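Local structure of 2-dehydropantoate 2-reductase (Enterococcus faecium, 3WFI) at residues A206-G209 with K210-T213. The protein is a D-mandelate dehydrogenase of the ketopantoate reductase family that binds NAD(H) and interconverts D-2-hydroxy acids and 2-keto acids. Numbering follows the deposited sequence.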
ATOM      1  N   ALA B 206      -9.098   2.289 -16.250  1.00 24.71           N
ATOM      2  CA  ALA B 206      -8.252   2.704 -17.365  1.00 24.63           C
ATOM      3  C   ALA B 206      -7.040   3.517 -16.906  1.00 23.27           C
ATOM      4  O   ALA B 206      -5.936   3.308 -17.402  1.00 21.92           O
ATOM      5  CB  ALA B 206      -9.051   3.496 -18.389  1.00 25.01           C
ATOM      6  N   GLU B 207      -7.238   4.451 -15.983  1.00 23.35           N
ATOM      7  CA  GLU B 207      -6.112   5.251 -15.487  1.00 23.31           C
ATOM      8  C   GLU B 207      -5.126   4.390 -14.674  1.00 21.99           C
ATOM      9  O   GLU B 207      -3.910   4.579 -14.740  1.00 21.77           O
ATOM     10  CB  GLU B 207      -6.597   6.455 -14.680  1.00 25.31           C
ATOM     11  CG  GLU B 207      -7.381   7.516 -15.469  1.00 27.90           C
ATOM     12  CD  GLU B 207      -8.143   8.512 -14.590  1.00 30.22           C
ATOM     13  OE1 GLU B 207      -8.578   8.163 -13.458  1.00 30.62           O
ATOM     14  OE2 GLU B 207      -8.339   9.663 -15.056  1.00 34.62           O
ATOM     15  N   LEU B 208      -5.645   3.428 -13.928  1.00 20.87           N
ATOM     16  CA  LEU B 208      -4.762   2.494 -13.235  1.00 20.36           C
ATOM     17  C   LEU B 208      -3.869   1.769 -14.252  1.00 20.27           C
ATOM     18  O   LEU B 208      -2.639   1.687 -14.082  1.00 19.06           O
ATOM     19  CB  LEU B 208      -5.582   1.497 -12.413  1.00 19.70           C
ATOM     20  CG  LEU B 208      -4.821   0.352 -11.759  1.00 19.82           C
ATOM     21  CD1 LEU B 208      -3.774   0.863 -10.776  1.00 20.04           C
ATOM     22  CD2 LEU B 208      -5.808  -0.583 -11.085  1.00 19.92           C
ATOM     23  N   GLY B 209      -4.491   1.279 -15.326  1.00 20.30           N
ATOM     24  CA  GLY B 209      -3.780   0.557 -16.371  1.00 21.54           C
ATOM     25  C   GLY B 209      -2.733   1.361 -17.119  1.00 22.04           C
ATOM     26  O   GLY B 209      -1.776   0.800 -17.629  1.00 21.82           O
ATOM     27  N   LYS B 210      -2.902   2.680 -17.163  1.00 23.95           N
ATOM     28  CA  LYS B 210      -1.898   3.565 -17.753  1.00 25.45           C
ATOM     29  C   LYS B 210      -0.643   3.767 -16.894  1.00 24.24           C
ATOM     30  O   LYS B 210       0.347   4.318 -17.387  1.00 24.61           O
ATOM     31  CB  LYS B 210      -2.520   4.924 -18.070  1.00 27.89           C
ATOM     32  CG  LYS B 210      -3.567   4.835 -19.149  1.00 31.03           C
ATOM     33  CD  LYS B 210      -4.076   6.214 -19.537  1.00 33.44           C
ATOM     34  CE  LYS B 210      -5.547   6.170 -19.899  1.00 35.87           C
ATOM     35  NZ  LYS B 210      -5.987   7.512 -20.366  1.00 37.94           N
ATOM     36  N   THR B 211      -0.644   3.304 -15.642  1.00 21.93           N
ATOM     37  CA  THR B 211       0.543   3.472 -14.794  1.00 20.42           C
ATOM     38  C   THR B 211       1.617   2.409 -15.077  1.00 19.99           C
ATOM     39  O   THR B 211       1.298   1.308 -15.528  1.00 20.43           O
ATOM     40  CB  THR B 211       0.155   3.484 -13.305  1.00 20.14           C
ATOM     41  OG1 THR B 211      -0.252   2.174 -12.887  1.00 19.66           O
ATOM     42  CG2 THR B 211      -0.993   4.477 -13.067  1.00 19.82           C
ATOM     43  N   SER B 212       2.878   2.738 -14.792  1.00 18.55           N
ATOM     44  CA  SER B 212       4.005   1.879 -15.137  1.00 18.51           C
ATOM     45  C   SER B 212       4.094   0.657 -14.232  1.00 18.24           C
ATOM     46  O   SER B 212       4.665  -0.353 -14.632  1.00 19.27           O
ATOM     47  CB  SER B 212       5.324   2.641 -15.045  1.00 18.71           C
ATOM     48  OG  SER B 212       5.494   3.188 -13.749  1.00 19.02           O
ATOM     49  N   THR B 213       3.520   0.745 -13.035  1.00 17.67           N
ATOM     50  CA  THR B 213       3.621  -0.329 -12.027  1.00 17.65           C
ATOM     51  C   THR B 213       2.347  -1.158 -11.819  1.00 17.56           C
ATOM     52  O   THR B 213       2.340  -2.098 -11.009  1.00 18.09           O
ATOM     53  CB  THR B 213       4.054   0.253 -10.660  1.00 17.35           C
ATOM     54  OG1 THR B 213       3.170   1.309 -10.273  1.00 17.74           O
ATOM     55  CG2 THR B 213       5.504   0.770 -10.729  1.00 17.19           C
TER
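T211 folds back on the last turn of the short helix 205-209 and grips the carbonyl of L208 twice. Its hydroxyl OG1 donates to L208 O over 2.7 Å, lying in the carbonyl plane at a C=O...O angle of 157°, while its backbone N reaches the same L208 O at 3.0 Å from above that plane. The two donors that T211 supplies to L208 O thus approach from different directions. With chi1 at 71°, OG1 sits between the backbone N and the carbonyl carbon, which lets hydroxyl and amide converge on one oxygen; the methyl CG2 of T211, beside the backbone N, packs 3.4 Å from E207 O. The CB of L208 points away from the loop, and its side chain packs on M194, L197, C198 and L201 of helix 194-201 and on F249. T211 itself is buried, packing on A304 of the second subunit.

The K210 side is looser. K210 N closes the final helical turn on A206 O at 3.1 Å, with a weak second bond to E207 O, but the K210 side chain is exposed. It lies alongside the last turn: K210 CG passes 3.3 Å from A206 O and, after a bend at chi3, CE still runs beside that oxygen. E207 OE2 remains 6.2 Å from K210 NZ, so any attraction between the charges is probably mild. Beyond T211, S212 OG hydrogen-bonds to D307 OD2 of the second subunit, and T213 OG1 to E300 O of that subunit. A threonine hydroxyl bonded to the carbonyl three residues earlier, beside a 3-10-like backbone bond, here marks where helix 205-209 gives way to the loop before helix 214-231 in the C-terminal helical domain of the ketopantoate reductase family.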